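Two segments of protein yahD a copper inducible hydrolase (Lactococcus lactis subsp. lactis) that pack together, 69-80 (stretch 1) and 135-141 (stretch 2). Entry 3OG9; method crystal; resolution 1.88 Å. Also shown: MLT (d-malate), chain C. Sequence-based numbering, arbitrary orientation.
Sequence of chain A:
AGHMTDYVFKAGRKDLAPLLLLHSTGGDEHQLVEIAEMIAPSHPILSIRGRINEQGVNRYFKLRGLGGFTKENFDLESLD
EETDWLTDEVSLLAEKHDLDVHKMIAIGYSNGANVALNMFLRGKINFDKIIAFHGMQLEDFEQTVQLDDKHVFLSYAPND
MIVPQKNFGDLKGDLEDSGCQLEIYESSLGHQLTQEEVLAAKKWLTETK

Stretch 1, residues 69-80: FTKENFDLESLD
Stretch 2, residues 135-141: GMQLEDF

The contact centres on Leu138 and Phe74. Leu138 (chi1 m, chi2 t) lays CD2 over one face of the Phe74 ring, 3.8 Å from its centroid and 25° off the normal, a CH-pi contact; the closest carbons, Phe74 CE2 and Leu138 CD2, are 3.5 Å apart. The ring (chi1 m, chi2 -38°) suits this place because a flat aromatic face accepts a methyl closely. The other methyl, Leu138 CD1, lies 3.8 Å from Leu79 CD1, so one branched side chain spans two partners. Leu79 (t, p) points toward stretch 2 from a helix that begins at Leu76 and continues past Asp80; Asp75 caps it, its OD1 accepting from Ser78 N at 3.1 Å.

Beside this pair, Met136 (p, t, m) places SD 3.9 Å from Phe74 CZ, in an oblique sulfur-aromatic approach, while its flexible thioether carries CE to 3.4 Å from Thr70 CG2. Phe74 and Met136 also meet d-malate: Phe74 CE1 is 3.4 Å from MLT O3, which lies at the ring edge, and Met136 SD is 3.9 Å from MLT C2.

Stretch 2 is irregular but mostly extended, with Leu138 (phi/psi -88/-33) the exception. Leu138 CA is 6.0 Å from Lys71 CA, the closest CA pair across the stretches; Lys71 opens a 3-10 segment, 71-73, closed by Phe74 N donating to Lys71 O at 3.1 Å. A water bridges the two backbones here, donating to Lys71 O at 2.6 Å and Leu138 O at 2.8 Å.

Farther out, Leu76 CD2 packs 3.9 Å from Glu139 CB, using the aliphatic part of an acidic residue whose carboxylate is bonded elsewhere in the structure. Lys71 (m, t, m, t) suits the polar edge: its methylenes run past Leu138 O, 3.6 Å from Lys71 CG, and Lys71 NZ donates a hydrogen bond to Gln137 OE1 at 3.1 Å.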

ATOM      1  N   PHE A  69     -21.384  -2.362   3.764  1.00  9.44           N
ATOM      2  CA  PHE A  69     -21.049  -1.276   2.841  1.00  9.13           C
ATOM      3  C   PHE A  69     -19.545  -1.286   2.541  1.00  9.15           C
ATOM      4  O   PHE A  69     -18.762  -1.858   3.283  1.00  9.03           O
ATOM      5  CB  PHE A  69     -21.490   0.090   3.409  1.00  8.42           C
ATOM      6  CG  PHE A  69     -22.993   0.231   3.513  1.00  9.15           C
ATOM      7  CD1 PHE A  69     -23.715   0.920   2.521  1.00  9.96           C
ATOM      8  CD2 PHE A  69     -23.706  -0.387   4.567  1.00  8.46           C
ATOM      9  CE1 PHE A  69     -25.125   1.017   2.590  1.00  9.91           C
ATOM     10  CE2 PHE A  69     -25.095  -0.297   4.632  1.00  8.21           C
ATOM     11  CZ  PHE A  69     -25.802   0.418   3.639  1.00  8.51           C
ATOM     12  N   THR A  70     -19.185  -0.637   1.449  1.00  8.78           N
ATOM     13  CA  THR A  70     -17.802  -0.451   1.036  1.00  8.85           C
ATOM     14  C   THR A  70     -17.334   0.941   1.502  1.00  8.74           C
ATOM     15  O   THR A  70     -17.011   1.065   2.652  1.00  7.70           O
ATOM     16  CB  THR A  70     -17.650  -0.738  -0.469  1.00  9.20           C
ATOM     17  OG1 THR A  70     -17.945  -2.144  -0.674  1.00 10.11           O
ATOM     18  CG2 THR A  70     -16.233  -0.451  -0.923  1.00 10.13           C
ATOM     19  N   LYS A  71     -17.413   1.989   0.676  1.00  8.66           N
ATOM     20  CA  LYS A  71     -16.852   3.304   1.069  1.00  9.90           C
ATOM     21  C   LYS A  71     -17.527   3.935   2.286  1.00  9.32           C
ATOM     22  O   LYS A  71     -16.875   4.634   3.042  1.00  7.80           O
ATOM     23  CB  LYS A  71     -16.810   4.308  -0.115  1.00 10.33           C
ATOM     24  CG  LYS A  71     -15.635   4.043  -1.084  1.00 10.74           C
ATOM     25  CD  LYS A  71     -15.384   5.196  -2.019  1.00 13.53           C
ATOM     26  CE  LYS A  71     -16.168   5.075  -3.286  1.00 20.38           C
ATOM     27  NZ  LYS A  71     -16.315   6.423  -3.847  1.00 22.50           N
ATOM     28  N   GLU A  72     -18.828   3.688   2.466  1.00  8.18           N
ATOM     29  CA  GLU A  72     -19.551   4.199   3.632  1.00  9.15           C
ATOM     30  C   GLU A  72     -19.025   3.640   4.959  1.00  8.69           C
ATOM     31  O   GLU A  72     -19.261   4.246   6.006  1.00  9.51           O
ATOM     32  CB  GLU A  72     -21.079   3.941   3.541  1.00  8.68           C
ATOM     33  CG  GLU A  72     -21.777   4.680   2.368  1.00 10.33           C
ATOM     34  CD  GLU A  72     -21.637   3.947   1.016  1.00 14.29           C
ATOM     35  OE1 GLU A  72     -21.055   2.832   0.984  1.00 12.19           O
ATOM     36  OE2 GLU A  72     -22.116   4.489  -0.025  1.00 14.52           O
ATOM     37  N   ASN A  73     -18.340   2.503   4.926  1.00  8.00           N
ATOM     38  CA  ASN A  73     -17.762   1.951   6.158  1.00  8.08           C
ATOM     39  C   ASN A  73     -16.389   2.506   6.536  1.00  8.44           C
ATOM     40  O   ASN A  73     -15.874   2.180   7.594  1.00  8.29           O
ATOM     41  CB  ASN A  73     -17.680   0.410   6.089  1.00  7.86           C
ATOM     42  CG  ASN A  73     -17.664  -0.235   7.472  1.00  8.73           C
ATOM     43  OD1 ASN A  73     -18.088   0.366   8.457  1.00  7.84           O
ATOM     44  ND2 ASN A  73     -17.169  -1.457   7.550  1.00  5.85           N
ATOM     45  N   PHE A  74     -15.790   3.342   5.684  1.00  8.96           N
ATOM     46  CA  PHE A  74     -14.430   3.836   5.964  1.00  7.72           C
ATOM     47  C   PHE A  74     -14.538   5.152   6.722  1.00  7.82           C
ATOM     48  O   PHE A  74     -15.141   6.122   6.226  1.00  8.14           O
ATOM     49  CB  PHE A  74     -13.628   3.993   4.668  1.00  8.35           C
ATOM     50  CG  PHE A  74     -13.581   2.746   3.809  1.00  7.71           C
ATOM     51  CD1 PHE A  74     -13.479   1.480   4.386  1.00  8.98           C
ATOM     52  CD2 PHE A  74     -13.531   2.849   2.409  1.00  8.24           C
ATOM     53  CE1 PHE A  74     -13.414   0.322   3.574  1.00 11.83           C
ATOM     54  CE2 PHE A  74     -13.468   1.704   1.596  1.00  9.35           C
ATOM     55  CZ  PHE A  74     -13.414   0.435   2.173  1.00  8.49           C
ATOM     56  N   ASP A  75     -13.977   5.184   7.924  1.00  7.94           N
ATOM     57  CA  ASP A  75     -13.937   6.423   8.724  1.00  7.96           C
ATOM     58  C   ASP A  75     -12.850   7.390   8.193  1.00  8.25           C
ATOM     59  O   ASP A  75     -11.639   7.252   8.462  1.00  8.78           O
ATOM     60  CB  ASP A  75     -13.776   6.079  10.201  1.00  7.49           C
ATOM     61  CG  ASP A  75     -13.740   7.301  11.103  1.00 10.00           C
ATOM     62  OD1 ASP A  75     -13.546   8.423  10.590  1.00  9.60           O
ATOM     63  OD2 ASP A  75     -13.881   7.117  12.337  1.00 11.73           O
ATOM     64  N   LEU A  76     -13.297   8.361   7.408  1.00  8.83           N
ATOM     65  CA  LEU A  76     -12.393   9.268   6.727  1.00  9.85           C
ATOM     66  C   LEU A  76     -11.651  10.208   7.665  1.00  9.72           C
ATOM     67  O   LEU A  76     -10.513  10.596   7.366  1.00 10.76           O
ATOM     68  CB  LEU A  76     -13.127  10.041   5.624  1.00 10.58           C
ATOM     69  CG  LEU A  76     -13.808   9.151   4.571  1.00 11.49           C
ATOM     70  CD1 LEU A  76     -14.480  10.007   3.513  1.00 13.92           C
ATOM     71  CD2 LEU A  76     -12.858   8.113   3.940  1.00 14.52           C
ATOM     72  N   GLU A  77     -12.253  10.563   8.798  1.00  9.68           N
ATOM     73  CA  GLU A  77     -11.497  11.322   9.801  1.00 10.08           C
ATOM     74  C   GLU A  77     -10.323  10.503  10.348  1.00  9.20           C
ATOM     75  O   GLU A  77      -9.201  11.017  10.469  1.00  8.85           O
ATOM     76  CB  GLU A  77     -12.400  11.834  10.921  1.00 11.43           C
ATOM     77  CG  GLU A  77     -13.203  13.086  10.492  1.00 12.39           C
ATOM     78  CD  GLU A  77     -13.956  13.773  11.646  0.50 10.98           C
ATOM     79  OE1 GLU A  77     -13.742  13.427  12.831  0.50 11.18           O
ATOM     80  OE2 GLU A  77     -14.773  14.668  11.349  0.50 12.27           O
ATOM     81  N   SER A  78     -10.585   9.234  10.655  1.00  8.31           N
ATOM     82  CA  SER A  78      -9.540   8.321  11.110  1.00  7.85           C
ATOM     83  C   SER A  78      -8.505   8.145  10.023  1.00  7.75           C
ATOM     84  O   SER A  78      -7.315   8.206  10.315  1.00  7.82           O
ATOM     85  CB  SER A  78     -10.113   6.964  11.519  1.00  7.80           C
ATOM     86  OG  SER A  78      -9.102   6.045  11.911  1.00  8.71           O
ATOM     87  N   LEU A  79      -8.957   7.913   8.791  1.00  7.45           N
ATOM     88  CA  LEU A  79      -8.043   7.742   7.659  1.00  8.07           C
ATOM     89  C   LEU A  79      -7.122   8.933   7.589  1.00  7.78           C
ATOM     90  O   LEU A  79      -5.915   8.796   7.438  1.00  8.21           O
ATOM     91  CB  LEU A  79      -8.811   7.537   6.329  1.00  7.17           C
ATOM     92  CG  LEU A  79      -7.980   7.487   5.037  1.00  7.41           C
ATOM     93  CD1 LEU A  79      -7.020   6.295   5.052  1.00  7.63           C
ATOM     94  CD2 LEU A  79      -8.857   7.528   3.773  1.00  9.12           C
ATOM     95  N   ASP A  80      -7.689  10.127   7.721  1.00  7.48           N
ATOM     96  CA  ASP A  80      -6.871  11.346   7.609  1.00  8.92           C
ATOM     97  C   ASP A  80      -5.871  11.445   8.771  1.00  8.57           C
ATOM     98  O   ASP A  80      -4.684  11.700   8.542  1.00  9.65           O
ATOM     99  CB  ASP A  80      -7.782  12.587   7.528  1.00  8.75           C
ATOM    100  CG  ASP A  80      -6.989  13.877   7.326  1.00 13.92           C
ATOM    101  OD1 ASP A  80      -6.066  13.908   6.464  1.00 16.48           O
ATOM    102  OD2 ASP A  80      -7.284  14.832   8.071  1.00 15.49           O
ATOM    103  N   GLY A 135      -5.926  -3.732  -3.762  1.00  7.19           N
ATOM    104  CA  GLY A 135      -6.260  -2.406  -3.295  1.00  7.26           C
ATOM    105  C   GLY A 135      -7.570  -1.884  -3.893  1.00  7.83           C
ATOM    106  O   GLY A 135      -8.166  -2.477  -4.831  1.00  7.20           O
ATOM    107  N   MET A 136      -8.003  -0.733  -3.368  1.00  7.11           N
ATOM    108  CA  MET A 136      -9.241  -0.118  -3.779  1.00  7.57           C
ATOM    109  C   MET A 136      -9.211   1.361  -3.497  1.00  7.21           C
ATOM    110  O   MET A 136      -8.335   1.838  -2.781  1.00  5.78           O
ATOM    111  CB  MET A 136     -10.404  -0.752  -3.010  1.00  7.59           C
ATOM    112  CG  MET A 136     -10.436  -0.415  -1.494  1.00  8.33           C
ATOM    113  SD  MET A 136     -11.534  -1.547  -0.621  1.00 15.11           S
ATOM    114  CE  MET A 136     -13.010  -1.302  -1.540  1.00 11.06           C
ATOM    115  N   GLN A 137     -10.188   2.088  -4.055  1.00  6.18           N
ATOM    116  CA  GLN A 137     -10.375   3.493  -3.694  1.00  7.22           C
ATOM    117  C   GLN A 137     -11.080   3.614  -2.318  1.00  7.86           C
ATOM    118  O   GLN A 137     -12.137   3.024  -2.121  1.00  9.12           O
ATOM    119  CB  GLN A 137     -11.188   4.193  -4.799  1.00  7.59           C
ATOM    120  CG  GLN A 137     -11.342   5.669  -4.560  1.00 10.43           C
ATOM    121  CD  GLN A 137     -12.373   6.302  -5.419  1.00 17.05           C
ATOM    122  OE1 GLN A 137     -13.574   5.992  -5.314  1.00 15.45           O
ATOM    123  NE2 GLN A 137     -11.932   7.216  -6.279  1.00 16.48           N
ATOM    124  N   LEU A 138     -10.512   4.389  -1.393  1.00  8.17           N
ATOM    125  CA  LEU A 138     -11.127   4.650  -0.083  1.00  9.40           C
ATOM    126  C   LEU A 138     -12.093   5.866  -0.069  1.00 10.63           C
ATOM    127  O   LEU A 138     -13.069   5.879   0.681  1.00 10.14           O
ATOM    128  CB  LEU A 138     -10.014   4.883   0.950  1.00  8.82           C
ATOM    129  CG  LEU A 138      -9.135   3.657   1.176  1.00  8.48           C
ATOM    130  CD1 LEU A 138      -8.160   3.979   2.257  1.00  8.52           C
ATOM    131  CD2 LEU A 138     -10.021   2.431   1.549  1.00  3.41           C
ATOM    132  N   GLU A 139     -11.790   6.879  -0.880  1.00 11.41           N
ATOM    133  CA  GLU A 139     -12.568   8.100  -0.928  1.00 13.79           C
ATOM    134  C   GLU A 139     -12.432   8.772  -2.303  1.00 15.84           C
ATOM    135  O   GLU A 139     -11.434   8.579  -3.020  1.00 14.96           O
ATOM    136  CB  GLU A 139     -12.130   9.063   0.201  1.00 14.07           C
ATOM    137  CG  GLU A 139     -10.613   9.219   0.280  1.00 14.46           C
ATOM    138  CD  GLU A 139     -10.156  10.455   1.055  1.00 17.32           C
ATOM    139  OE1 GLU A 139     -11.048  11.279   1.451  1.00 18.66           O
ATOM    140  OE2 GLU A 139      -8.905  10.599   1.234  1.00 12.05           O
ATOM    141  N   ASP A 140     -13.436   9.558  -2.672  1.00 17.11           N
ATOM    142  CA  ASP A 140     -13.353  10.373  -3.883  1.00 19.83           C
ATOM    143  C   ASP A 140     -13.034  11.802  -3.435  1.00 20.63           C
ATOM    144  O   ASP A 140     -13.658  12.314  -2.493  1.00 20.34           O
ATOM    145  CB  ASP A 140     -14.679  10.309  -4.639  1.00 21.12           C
ATOM    146  CG  ASP A 140     -14.586  10.883  -6.058  1.00 24.36           C
ATOM    147  OD1 ASP A 140     -13.460  11.133  -6.554  1.00 29.28           O
ATOM    148  OD2 ASP A 140     -15.649  11.078  -6.684  1.00 29.63           O
ATOM    149  N   PHE A 141     -12.046  12.432  -4.073  1.00 20.90           N
ATOM    150  CA  PHE A 141     -11.632  13.802  -3.741  1.00 22.44           C
ATOM    151  C   PHE A 141     -10.932  14.459  -4.930  1.00 23.85           C
ATOM    152  O   PHE A 141     -10.691  13.804  -5.928  1.00 23.74           O
ATOM    153  CB  PHE A 141     -10.720  13.834  -2.502  1.00 22.34           C
ATOM    154  CG  PHE A 141      -9.479  12.968  -2.625  1.00 22.87           C
ATOM    155  CD1 PHE A 141      -8.240  13.546  -2.924  1.00 23.33           C
ATOM    156  CD2 PHE A 141      -9.548  11.581  -2.424  1.00 22.80           C
ATOM    157  CE1 PHE A 141      -7.088  12.756  -3.041  1.00 23.69           C
ATOM    158  CE2 PHE A 141      -8.396  10.782  -2.534  1.00 22.72           C
ATOM    159  CZ  PHE A 141      -7.175  11.367  -2.849  1.00 21.61           C
TER
HETATM  160  C1  MLT C 500      -9.992  -1.513   4.088  1.00 18.36           C
HETATM  161  O1  MLT C 500     -10.408  -1.315   5.261  1.00 16.02           O
HETATM  162  O2  MLT C 500      -8.919  -0.991   3.697  1.00 13.79           O
HETATM  163  C2  MLT C 500     -10.796  -2.361   3.128  1.00 21.36           C
HETATM  164  O3  MLT C 500     -12.017  -2.794   3.703  1.00 24.21           O
HETATM  165  C3  MLT C 500      -9.988  -3.553   2.615  1.00 22.27           C
HETATM  166  C4  MLT C 500      -9.667  -4.569   3.685  1.00 25.72           C
HETATM  167  O4  MLT C 500      -9.666  -5.773   3.348  1.00 28.98           O
HETATM  168  O5  MLT C 500      -9.384  -4.280   4.878  1.00 22.41           O
HETATM  169  O   HOH W   1     -15.360   6.609   2.204  1.00 12.04           O